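Side-chain contacts in SAM-dependent O-methyltransferase (Leptospira interrogans, PDB 2HNK), which probably transfers a methyl group from S-adenosylmethionine to an oxygen atom of an acceptor, and binds the product S-adenosyl-L-homocysteine: residues V93-E96 and W97-A101; F204-L207 and V208-S212. All coordinates share one frame; numbering follows the deposited sequence.

Contact 1. Residues V93-E96 and W97-A101; sequences VSEE and WTNVA. With SAH (S-adenosyl-L-homocysteine), chain O.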
loop_
_atom_site.group_PDB
_atom_site.type_symbol
_atom_site.label_atom_id
_atom_site.label_comp_id
_atom_site.label_asym_id
_atom_site.label_seq_id
_atom_site.Cartn_x
_atom_site.Cartn_y
_atom_site.Cartn_z
ATOM N N VAL C 93 -20.556 -16.532 5.249
ATOM C CA VAL C 93 -21.544 -17.443 5.820
ATOM C C VAL C 93 -22.981 -16.951 5.659
ATOM O O VAL C 93 -23.920 -17.728 5.849
ATOM C CB VAL C 93 -21.287 -17.690 7.330
ATOM C CG1 VAL C 93 -20.064 -18.562 7.522
ATOM C CG2 VAL C 93 -21.148 -16.368 8.095
ATOM N N SER C 94 -23.154 -15.675 5.310
ATOM C CA SER C 94 -24.465 -15.027 5.409
ATOM C C SER C 94 -25.150 -14.782 4.070
ATOM O O SER C 94 -24.661 -13.998 3.239
ATOM C CB SER C 94 -24.359 -13.715 6.194
ATOM O OG SER C 94 -25.552 -12.959 6.088
ATOM N N GLU C 95 -26.290 -15.445 3.874
ATOM C CA GLU C 95 -27.122 -15.218 2.694
ATOM C C GLU C 95 -27.693 -13.808 2.726
ATOM O O GLU C 95 -27.679 -13.100 1.717
ATOM C CB GLU C 95 -28.272 -16.231 2.621
ATOM C CG GLU C 95 -28.928 -16.324 1.234
ATOM C CD GLU C 95 -30.451 -16.473 1.287
ATOM O OE1 GLU C 95 -31.129 -16.012 0.335
ATOM O OE2 GLU C 95 -30.978 -17.039 2.275
ATOM N N GLU C 96 -28.194 -13.424 3.898
ATOM C CA GLU C 96 -28.827 -12.135 4.123
ATOM C C GLU C 96 -27.943 -10.956 3.702
ATOM O O GLU C 96 -28.380 -10.092 2.944
ATOM C CB GLU C 96 -29.226 -11.997 5.594
ATOM C CG GLU C 96 -29.908 -10.679 5.926
ATOM C CD GLU C 96 -30.427 -10.615 7.356
ATOM O OE1 GLU C 96 -29.756 -11.147 8.267
ATOM O OE2 GLU C 96 -31.504 -10.018 7.577
ATOM N N TRP C 97 -26.709 -10.931 4.195
ATOM C CA TRP C 97 -25.805 -9.809 3.944
ATOM C C TRP C 97 -25.231 -9.815 2.549
ATOM O O TRP C 97 -25.056 -8.757 1.951
ATOM C CB TRP C 97 -24.691 -9.761 4.978
ATOM C CG TRP C 97 -25.202 -9.414 6.329
ATOM C CD1 TRP C 97 -26.284 -8.623 6.623
ATOM C CD2 TRP C 97 -24.652 -9.824 7.582
ATOM N NE1 TRP C 97 -26.442 -8.524 7.987
ATOM C CE2 TRP C 97 -25.449 -9.247 8.598
ATOM C CE3 TRP C 97 -23.552 -10.608 7.947
ATOM C CZ2 TRP C 97 -25.189 -9.442 9.957
ATOM C CZ3 TRP C 97 -23.291 -10.803 9.304
ATOM C CH2 TRP C 97 -24.110 -10.221 10.291
ATOM N N THR C 98 -24.962 -11.003 2.018
ATOM C CA THR C 98 -24.467 -11.096 0.656
ATOM C C THR C 98 -25.575 -10.833 -0.368
ATOM O O THR C 98 -25.286 -10.523 -1.529
ATOM C CB THR C 98 -23.693 -12.412 0.379
ATOM O OG1 THR C 98 -24.556 -13.540 0.563
ATOM C CG2 THR C 98 -22.489 -12.525 1.320
ATOM N N ASN C 99 -26.833 -10.918 0.074
ATOM C CA ASN C 99 -27.955 -10.432 -0.728
ATOM C C ASN C 99 -27.923 -8.913 -0.916
ATOM O O ASN C 99 -28.300 -8.411 -1.988
ATOM C CB ASN C 99 -29.305 -10.887 -0.155
ATOM C CG ASN C 99 -29.625 -12.332 -0.491
ATOM O OD1 ASN C 99 -29.042 -12.906 -1.405
ATOM N ND2 ASN C 99 -30.554 -12.930 0.253
ATOM N N VAL C 100 -27.476 -8.191 0.116
ATOM C CA VAL C 100 -27.227 -6.749 0.000
ATOM C C VAL C 100 -26.023 -6.502 -0.916
ATOM O O VAL C 100 -26.087 -5.659 -1.808
ATOM C CB VAL C 100 -26.990 -6.062 1.373
ATOM C CG1 VAL C 100 -26.829 -4.524 1.201
ATOM C CG2 VAL C 100 -28.116 -6.387 2.346
ATOM N N ALA C 101 -24.940 -7.254 -0.707
ATOM C CA ALA C 101 -23.757 -7.169 -1.567
ATOM C C ALA C 101 -24.123 -7.297 -3.048
ATOM O O ALA C 101 -23.793 -6.416 -3.837
ATOM C CB ALA C 101 -22.725 -8.213 -1.173
HETATM N N SAH O . -15.383 -7.057 3.882
HETATM C CA SAH O . -16.645 -6.529 4.485
HETATM C CB SAH O . -16.601 -6.675 6.007
HETATM C CG SAH O . -16.546 -8.125 6.495
HETATM S SD SAH O . -17.422 -8.280 8.066
HETATM C C SAH O . -16.976 -5.085 4.073
HETATM O O SAH O . -18.045 -4.559 4.395
HETATM O OXT SAH O . -16.192 -4.410 3.408
HETATM C "C5'" SAH O . -17.131 -10.062 8.229
HETATM C "C4'" SAH O . -18.069 -10.955 7.423
HETATM O "O4'" SAH O . -17.561 -12.274 7.447
HETATM C "C3'" SAH O . -19.476 -11.013 7.993
HETATM O "O3'" SAH O . -20.388 -10.708 6.965
HETATM C "C2'" SAH O . -19.693 -12.443 8.445
HETATM O "O2'" SAH O . -20.977 -12.896 8.072
HETATM C "C1'" SAH O . -18.600 -13.201 7.697
HETATM N N9 SAH O . -18.101 -14.397 8.412
HETATM C C8 SAH O . -18.058 -14.637 9.768
HETATM N N7 SAH O . -17.533 -15.871 9.975
HETATM C C5 SAH O . -17.236 -16.422 8.773
HETATM C C6 SAH O . -16.687 -17.647 8.393
HETATM N N6 SAH O . -16.340 -18.551 9.302
HETATM N N1 SAH O . -16.509 -17.931 7.052
HETATM C C2 SAH O . -16.863 -17.006 6.086
HETATM N N3 SAH O . -17.405 -15.793 6.466
HETATM C C4 SAH O . -17.593 -15.507 7.784
#

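Contact 2. Residues F204-L207 and V208-S212; sequences FNEL and VYNDS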
loop_
_atom_site.group_PDB
_atom_site.type_symbol
_atom_site.label_atom_id
_atom_site.label_comp_id
_atom_site.label_asym_id
_atom_site.label_seq_id
_atom_site.Cartn_x
_atom_site.Cartn_y
_atom_site.Cartn_z
ATOM N N PHE C 204 -2.219 -14.418 14.887
ATOM C CA PHE C 204 -2.025 -14.156 13.461
ATOM C C PHE C 204 -0.853 -13.198 13.238
ATOM O O PHE C 204 0.052 -13.507 12.464
ATOM C CB PHE C 204 -3.316 -13.618 12.831
ATOM C CG PHE C 204 -3.160 -13.169 11.406
ATOM C CD1 PHE C 204 -3.309 -14.076 10.357
ATOM C CD2 PHE C 204 -2.870 -11.839 11.108
ATOM C CE1 PHE C 204 -3.167 -13.676 9.037
ATOM C CE2 PHE C 204 -2.726 -11.416 9.781
ATOM C CZ PHE C 204 -2.879 -12.339 8.738
ATOM N N ASN C 205 -0.857 -12.052 13.922
ATOM C CA ASN C 205 0.227 -11.067 13.764
ATOM C C ASN C 205 1.585 -11.674 14.080
ATOM O O ASN C 205 2.573 -11.395 13.408
ATOM C CB ASN C 205 -0.013 -9.809 14.608
ATOM C CG ASN C 205 -1.204 -8.988 14.122
ATOM O OD1 ASN C 205 -1.682 -9.165 12.998
ATOM N ND2 ASN C 205 -1.685 -8.088 14.968
ATOM N N GLU C 206 1.600 -12.531 15.095
ATOM C CA GLU C 206 2.791 -13.220 15.569
ATOM C C GLU C 206 3.295 -14.225 14.523
ATOM O O GLU C 206 4.485 -14.245 14.214
ATOM C CB GLU C 206 2.449 -13.901 16.900
ATOM C CG GLU C 206 3.575 -14.599 17.638
ATOM C CD GLU C 206 3.109 -15.166 19.000
ATOM O OE1 GLU C 206 2.220 -16.077 19.033
ATOM O OE2 GLU C 206 3.646 -14.686 20.037
ATOM N N LEU C 207 2.387 -15.039 13.977
ATOM C CA LEU C 207 2.716 -15.994 12.905
ATOM C C LEU C 207 3.356 -15.308 11.697
ATOM O O LEU C 207 4.376 -15.762 11.176
ATOM C CB LEU C 207 1.460 -16.737 12.431
ATOM C CG LEU C 207 0.970 -17.977 13.176
ATOM C CD1 LEU C 207 -0.434 -18.366 12.693
ATOM C CD2 LEU C 207 1.959 -19.145 13.003
ATOM N N VAL C 208 2.729 -14.219 11.257
ATOM C CA VAL C 208 3.187 -13.452 10.101
ATOM C C VAL C 208 4.589 -12.891 10.346
ATOM O O VAL C 208 5.478 -13.036 9.510
ATOM C CB VAL C 208 2.191 -12.310 9.783
ATOM C CG1 VAL C 208 2.805 -11.300 8.833
ATOM C CG2 VAL C 208 0.882 -12.873 9.238
ATOM N N TYR C 209 4.768 -12.268 11.510
ATOM C CA TYR C 209 6.040 -11.673 11.901
ATOM C C TYR C 209 7.204 -12.652 11.941
ATOM O O TYR C 209 8.319 -12.291 11.593
ATOM C CB TYR C 209 5.926 -10.993 13.265
ATOM C CG TYR C 209 7.205 -10.304 13.678
ATOM C CD1 TYR C 209 7.672 -9.194 12.979
ATOM C CD2 TYR C 209 7.953 -10.768 14.757
ATOM C CE1 TYR C 209 8.842 -8.560 13.344
ATOM C CE2 TYR C 209 9.132 -10.137 15.132
ATOM C CZ TYR C 209 9.565 -9.034 14.420
ATOM O OH TYR C 209 10.724 -8.395 14.778
ATOM N N ASN C 210 6.947 -13.877 12.381
ATOM C CA ASN C 210 8.011 -14.854 12.549
ATOM C C ASN C 210 8.158 -15.776 11.342
ATOM O O ASN C 210 9.028 -16.641 11.318
ATOM C CB ASN C 210 7.784 -15.649 13.836
ATOM C CG ASN C 210 7.905 -14.782 15.087
ATOM O OD1 ASN C 210 8.964 -14.224 15.373
ATOM N ND2 ASN C 210 6.817 -14.663 15.835
ATOM N N ASP C 211 7.309 -15.574 10.340
ATOM C CA ASP C 211 7.326 -16.373 9.120
ATOM C C ASP C 211 8.320 -15.816 8.097
ATOM O O ASP C 211 8.131 -14.715 7.567
ATOM C CB ASP C 211 5.926 -16.440 8.510
ATOM C CG ASP C 211 5.784 -17.548 7.491
ATOM O OD1 ASP C 211 6.801 -18.179 7.154
ATOM O OD2 ASP C 211 4.651 -17.782 7.022
ATOM N N SER C 212 9.370 -16.587 7.824
ATOM C CA SER C 212 10.428 -16.179 6.897
ATOM C C SER C 212 9.991 -16.342 5.447
ATOM O O SER C 212 10.658 -15.870 4.539
ATOM C CB SER C 212 11.708 -16.978 7.156
ATOM O OG SER C 212 11.472 -18.363 6.963
#

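Contact 1. Residues V93-E96 and W97-A101
Two donors of T98 grip the carbonyl oxygen of S94: the hydroxyl OG1 at 2.7 Å from S94 O and the backbone N at 3.2 Å from the same atom. This is the first turn of helix 95-107, in the beta-alpha-beta unit of a Rossmann-like methyltransferase, and S94 is its N-cap. The side chain of S94 closes the cap, OG taking the N-H of W97 at 3.0 Å from W97 N in a nearly straight bond (168°). With OG trans to its own N (chi1 169°), the hydroxyl reaches forward over the start of the helix. T98 holds OG1 between its N and carbonyl carbon, which turns the hydroxyl back toward S94 O, while its side chain packs on L116 and L118 of strand 114-118.

On the exposed side, N99 ND2 donates to E95 OE1 across one turn, 3.1 Å from N to O. E95 OE1 lies close to the plane of the N99 amide, while the N-H comes to it from above the carboxylate plane; the two flat groups stand almost perpendicular (89°).

The same turn borders the cofactor. S94 N is bonded to D92 OD1, whose other oxygen, OD2, holds S-adenosyl-L-homocysteine, and V93 touches the adenine with CG1. The W97 indole, met edge-to-face by F70, borders the ribose: O2' lies in the ring plane at its edge, 3.4 Å from W97 CZ3, and O3' approaches W97 CE3 obliquely at 3.3 Å.

Contact 2. Residues F204-L207 and V208-S212
E206 O receives the backbone N-H of N210, 3.1 Å from N210 N, in the last turn of helix 196-210. The same oxygen is approached by the side-chain amide of N210, with ND2 2.9 Å from E206 O, but the bent N-H angle of 123° makes that second bond weak. N210 carries CG beside its own N (chi1 -66°), which folds the amide back along the helix and also brings ND2 against E206 CG.

Two further carbonyls of the turn are satisfied in regular helical fashion, F204 O by V208 N and N205 O by Y209 N, each pair 3.0 Å apart. Beyond them D211 N donates to V208 O at 3.2 Å, three residues back.

On the buried side, the methyl CG2 of V208 sits over one face of the F204 ring in a CH-pi contact, 4.0 Å from the centroid and displaced toward the rim at CZ. The in-plane neighbour at the ring edge is N205 OD1.

The polar ends of N205, Y209 and D211 are bonded outside the turn. N205 ND2 bonds to V182 O and to Y15 OH of the second subunit, and Y209 OH to V21 O of that subunit. D211 is held at both carboxylate oxygens, OD2 by Y164 OH and OD1 by L213 N. This part of the chain thus lies between the second subunit and the body of its own subunit: F204 packs on L177 and A179 of strand 175-180, and L207, V208 and D211 rest on P161, Y164 and L168 of helix 160-170.

Overall arrangement
Both contacts are local, each lying around one turn of a single helix, and they come in series along the chain: contact 1 at the start of helix 95-107, contact 2 at the end of helix 196-210. Their centres are about 32 Å apart on opposite sides of the chain's centre, with about 18 Å between nearest atoms, so neither touches the other. What they share is the mixed central sheet: contact 1 follows strand 87-92 and leads toward strand 114-118, outermost within the chain, whereas contact 2 packs on strand 175-180 and precedes the other outermost strand, 214-219. Contact 1 borders the cofactor pocket, and contact 2 touches the second subunit.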